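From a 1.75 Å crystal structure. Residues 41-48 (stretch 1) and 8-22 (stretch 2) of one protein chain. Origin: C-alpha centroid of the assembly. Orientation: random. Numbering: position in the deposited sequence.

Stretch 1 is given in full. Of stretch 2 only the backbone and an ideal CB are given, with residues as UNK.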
# COMPACT_ATOMS: atom_id res chain seq x y z
N ASN C 41 -15.66 17.28 1.44
CA ASN C 41 -14.56 16.35 1.22
C ASN C 41 -15.06 14.92 1.07
O ASN C 41 -14.61 14.19 0.17
CB ASN C 41 -13.51 16.48 2.33
CG ASN C 41 -12.39 15.46 2.20
OD1 ASN C 41 -12.60 14.26 2.39
ND2 ASN C 41 -11.18 15.93 1.89
N ARG C 42 -16.01 14.52 1.92
CA ARG C 42 -16.57 13.15 1.83
C ARG C 42 -17.51 12.97 0.64
O ARG C 42 -17.64 11.87 0.12
CB ARG C 42 -17.21 12.70 3.14
CG ARG C 42 -16.23 12.52 4.30
CD ARG C 42 -15.21 11.40 4.06
NE ARG C 42 -13.98 11.86 3.39
CZ ARG C 42 -12.98 11.06 3.03
NH1 ARG C 42 -13.05 9.75 3.27
NH2 ARG C 42 -11.91 11.56 2.44
N LEU C 43 -18.15 14.05 0.22
CA LEU C 43 -18.90 14.06 -1.04
C LEU C 43 -17.96 13.80 -2.20
O LEU C 43 -18.24 12.95 -3.05
CB LEU C 43 -19.66 15.38 -1.24
CG LEU C 43 -21.11 15.42 -0.76
CD1 LEU C 43 -21.69 16.82 -0.96
CD2 LEU C 43 -21.96 14.39 -1.48
N ALA C 44 -16.83 14.52 -2.21
CA ALA C 44 -15.78 14.34 -3.22
C ALA C 44 -15.31 12.89 -3.25
O ALA C 44 -15.29 12.26 -4.31
CB ALA C 44 -14.61 15.30 -2.96
N TRP C 45 -14.96 12.37 -2.07
CA TRP C 45 -14.55 10.97 -1.90
C TRP C 45 -15.62 9.99 -2.39
O TRP C 45 -15.29 9.01 -3.07
CB TRP C 45 -14.20 10.71 -0.43
CG TRP C 45 -14.03 9.24 -0.05
CD1 TRP C 45 -12.91 8.48 -0.17
CD2 TRP C 45 -15.03 8.39 0.55
NE1 TRP C 45 -13.14 7.21 0.30
CE2 TRP C 45 -14.43 7.13 0.76
CE3 TRP C 45 -16.37 8.58 0.94
CZ2 TRP C 45 -15.12 6.04 1.32
CZ3 TRP C 45 -17.06 7.49 1.51
CH2 TRP C 45 -16.43 6.24 1.69
N TYR C 46 -16.87 10.26 -2.03
CA TYR C 46 -18.01 9.44 -2.44
C TYR C 46 -18.15 9.39 -3.96
O TYR C 46 -18.30 8.31 -4.54
CB TYR C 46 -19.31 9.96 -1.80
CG TYR C 46 -20.57 9.38 -2.39
CD1 TYR C 46 -21.07 8.14 -1.96
CD2 TYR C 46 -21.27 10.06 -3.39
CE1 TYR C 46 -22.22 7.60 -2.51
CE2 TYR C 46 -22.41 9.53 -3.95
CZ TYR C 46 -22.88 8.30 -3.51
OH TYR C 46 -24.03 7.80 -4.07
N GLU C 47 -18.10 10.57 -4.60
CA GLU C 47 -18.19 10.65 -6.06
C GLU C 47 -17.06 9.90 -6.75
O GLU C 47 -17.29 9.16 -7.70
CB GLU C 47 -18.24 12.12 -6.51
CG GLU C 47 -19.53 12.85 -6.10
CD GLU C 47 -20.80 12.30 -6.76
OE1 GLU C 47 -20.69 11.72 -7.87
OE2 GLU C 47 -21.90 12.46 -6.18
N ALA C 48 -15.84 10.09 -6.27
CA ALA C 48 -14.70 9.36 -6.79
C ALA C 48 -14.94 7.84 -6.74
O ALA C 48 -14.65 7.14 -7.72
CB ALA C 48 -13.43 9.75 -6.06
N UNK C 8 -26.94 0.86 -0.18
CA UNK C 8 -26.00 1.77 -0.81
C UNK C 8 -26.20 3.19 -0.28
O UNK C 8 -27.33 3.63 -0.08
CB UNK C 8 -26.16 1.74 -2.33
N UNK C 9 -25.08 3.88 -0.07
CA UNK C 9 -25.12 5.27 0.39
C UNK C 9 -25.57 6.20 -0.74
O UNK C 9 -25.42 5.87 -1.94
CB UNK C 9 -23.75 5.70 0.91
N UNK C 10 -26.16 7.33 -0.33
CA UNK C 10 -26.53 8.46 -1.21
C UNK C 10 -25.68 9.66 -0.85
O UNK C 10 -25.07 9.70 0.23
CB UNK C 10 -28.02 8.80 -1.09
N UNK C 11 -25.69 10.67 -1.73
CA UNK C 11 -25.14 11.99 -1.39
C UNK C 11 -25.63 12.51 -0.04
O UNK C 11 -24.86 13.13 0.71
CB UNK C 11 -25.50 13.00 -2.48
N UNK C 12 -26.90 12.27 0.28
CA UNK C 12 -27.49 12.76 1.53
C UNK C 12 -26.93 12.10 2.81
O UNK C 12 -27.14 12.61 3.92
CB UNK C 12 -29.00 12.54 1.48
N UNK C 13 -26.22 10.98 2.65
CA UNK C 13 -25.59 10.25 3.76
C UNK C 13 -24.20 10.75 4.12
O UNK C 13 -23.60 10.29 5.11
CB UNK C 13 -25.51 8.76 3.41
N UNK C 14 -23.68 11.67 3.31
CA UNK C 14 -22.29 12.09 3.43
C UNK C 14 -21.99 12.92 4.68
O UNK C 14 -20.88 12.85 5.19
CB UNK C 14 -21.90 12.89 2.19
N UNK C 15 -22.97 13.69 5.17
CA UNK C 15 -22.78 14.36 6.45
C UNK C 15 -22.61 13.36 7.59
O UNK C 15 -21.74 13.54 8.44
CB UNK C 15 -23.96 15.29 6.74
N UNK C 16 -23.43 12.31 7.62
CA UNK C 16 -23.32 11.27 8.66
C UNK C 16 -21.99 10.48 8.55
O UNK C 16 -21.36 10.14 9.56
CB UNK C 16 -24.50 10.31 8.56
N UNK C 17 -21.61 10.17 7.31
CA UNK C 17 -20.33 9.47 7.02
C UNK C 17 -19.16 10.30 7.55
O UNK C 17 -18.25 9.77 8.21
CB UNK C 17 -20.16 9.22 5.52
N UNK C 18 -19.20 11.61 7.27
CA UNK C 18 -18.18 12.56 7.73
C UNK C 18 -18.01 12.50 9.25
O UNK C 18 -16.88 12.46 9.75
CB UNK C 18 -18.55 13.98 7.30
N UNK C 19 -19.13 12.50 9.98
CA UNK C 19 -19.05 12.39 11.45
C UNK C 19 -18.34 11.12 11.88
O UNK C 19 -17.48 11.15 12.74
CB UNK C 19 -20.45 12.43 12.07
N UNK C 20 -18.73 9.99 11.28
CA UNK C 20 -18.15 8.70 11.63
C UNK C 20 -16.65 8.65 11.26
O UNK C 20 -15.84 8.16 12.05
CB UNK C 20 -18.91 7.58 10.93
N UNK C 21 -16.32 9.14 10.06
CA UNK C 21 -14.91 9.25 9.59
C UNK C 21 -14.04 10.06 10.57
O UNK C 21 -12.97 9.61 11.00
CB UNK C 21 -14.86 9.91 8.21
N UNK C 22 -14.52 11.26 10.90
CA UNK C 22 -13.83 12.17 11.83
C UNK C 22 -13.67 11.59 13.23
O UNK C 22 -12.63 11.78 13.85
CB UNK C 22 -14.59 13.49 11.92

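Position 8 has extended backbone angles (-64/140) and nothing of stretch 1 within 5.5 Å of its ideal CB, so almost any residue would suit; it is Phe8, whose ring leads away. At position 9 CA-to-CB points toward stretch 1, and the ideal CB already lies 4.2 Å from Tyr46 CE1. A small side chain fits this spacing most simply. Ala9 keeps that contact, while its backbone O lies near the ring plane; a water bonded to both atoms, 2.7 Å from Ala9 O and 3.2 Å from Tyr46 OH, joins them.

Position 10 points away and leads into a turn, where Asp, Asn, Ser or Thr are common. Asp10 places its backbone O over one face of the Tyr46 ring.

Position 11 points sideways, its ideal CB 3.9 Å from Leu43 CD2 and 5.2 Å from Glu47 OE2. Lys or Arg would answer both; Met or Gln could still pack against Leu43 without the charge. Lys11 sets CG 3.7 Å from both Leu43 CD2 and Glu47 OE2; its chain then runs on past Leu43, leaving Lys11 NZ 5.9 Å from Glu47 OE2, too far for a salt bridge. Positions 12 and 13 make no contact: Ala12 points away, and Asp13 OD2 accepts a hydrogen bond from Asp10 N (2.7 Å).

Position 14 points toward stretch 1 where the backbones come closest, its CA 5.9 Å from Leu43 CA. With the ideal CB 4.0 Å from Leu43 CG, a compact residue such as Ala, Ser, Cys or Val is favored. Cys14, at chi1 -73° (m), places SG 3.7 Å from Leu43 CD2 and 3.8 Å from Tyr46 CB, oblique to the Tyr46 ring.

Positions 15 and 16, Ala15 and Ala16, do not touch stretch 1. Position 17 points toward it, its ideal CB 5.1 Å from Arg42 CB and 5.4 Å from Trp45 CZ3, leaving room for Val, Leu, Ile or Met; Ile17 CG2 reaches within 4.2 Å of Trp45 CZ3.

Position 18 points sideways, its ideal CB 4.1 Å from Arg42 CG, so Ala, Ser, Thr or Val are plausible. Thr18 OG1 donates to Cys14 O (2.6 Å) and sits 3.3 Å from Arg42 CG. Positions 19 and 20, Glu19 and Ile20, are out of reach.

Position 21 points toward the Arg42 guanidinium, its ideal CB 4.4 Å from Arg42 CD; an aromatic or acidic group would suit. Tyr21 gives a cation-pi contact, Arg42 CZ lying 4.3 Å from its ring centroid, 15° off the normal. Position 22 points sideways; Asn22 bonds elsewhere in the structure.

Stretch 2, residues 8-22: FADKADCAAITEIYN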
# COMPACT_ATOMS: atom_id res chain seq x y z
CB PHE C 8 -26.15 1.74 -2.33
CG PHE C 8 -25.64 0.48 -2.95
CD1 PHE C 8 -24.27 0.23 -3.01
CD2 PHE C 8 -26.52 -0.47 -3.45
CE1 PHE C 8 -23.78 -0.93 -3.57
CE2 PHE C 8 -26.03 -1.65 -4.00
CZ PHE C 8 -24.67 -1.88 -4.06
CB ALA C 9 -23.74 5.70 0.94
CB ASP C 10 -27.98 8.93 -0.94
CG ASP C 10 -29.00 7.86 -1.15
OD1 ASP C 10 -28.69 6.83 -1.82
OD2 ASP C 10 -30.14 8.06 -0.67
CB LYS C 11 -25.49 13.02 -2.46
CG LYS C 11 -24.57 13.07 -3.67
CD LYS C 11 -24.95 14.27 -4.55
CE LYS C 11 -24.67 15.60 -3.82
NZ LYS C 11 -25.46 16.75 -4.35
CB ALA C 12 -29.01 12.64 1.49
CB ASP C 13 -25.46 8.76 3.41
CG ASP C 13 -26.79 8.10 3.21
OD1 ASP C 13 -27.72 8.40 3.99
OD2 ASP C 13 -26.91 7.28 2.27
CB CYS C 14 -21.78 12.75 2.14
SG CYS C 14 -21.50 11.57 0.80
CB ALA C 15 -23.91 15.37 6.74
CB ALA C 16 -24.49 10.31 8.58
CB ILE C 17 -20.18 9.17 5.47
CG1 ILE C 17 -21.18 8.08 5.04
CG2 ILE C 17 -18.75 8.76 5.11
CD1 ILE C 17 -21.23 7.85 3.51
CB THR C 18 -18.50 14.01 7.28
OG1 THR C 18 -18.64 14.05 5.86
CG2 THR C 18 -17.39 14.98 7.71
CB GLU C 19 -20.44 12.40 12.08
CG GLU C 19 -21.12 13.72 12.07
CD GLU C 19 -22.38 13.68 12.92
OE1 GLU C 19 -22.78 12.57 13.36
OE2 GLU C 19 -22.96 14.76 13.15
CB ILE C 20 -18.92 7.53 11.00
CG1 ILE C 20 -20.35 7.48 11.55
CG2 ILE C 20 -18.19 6.21 11.26
CD1 ILE C 20 -21.36 6.71 10.68
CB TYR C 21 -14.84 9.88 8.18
CG TYR C 21 -13.44 10.05 7.65
CD1 TYR C 21 -12.83 9.02 6.94
CD2 TYR C 21 -12.71 11.23 7.86
CE1 TYR C 21 -11.54 9.16 6.45
CE2 TYR C 21 -11.40 11.38 7.35
CZ TYR C 21 -10.84 10.33 6.65
OH TYR C 21 -9.55 10.42 6.14
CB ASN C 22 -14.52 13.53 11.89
CG ASN C 22 -14.29 14.35 10.63
OD1 ASN C 22 -13.35 14.08 9.87
ND2 ASN C 22 -15.13 15.36 10.41
O HOH W 1 -24.11 4.64 -3.99
O HOH W 2 -26.58 10.01 -4.36
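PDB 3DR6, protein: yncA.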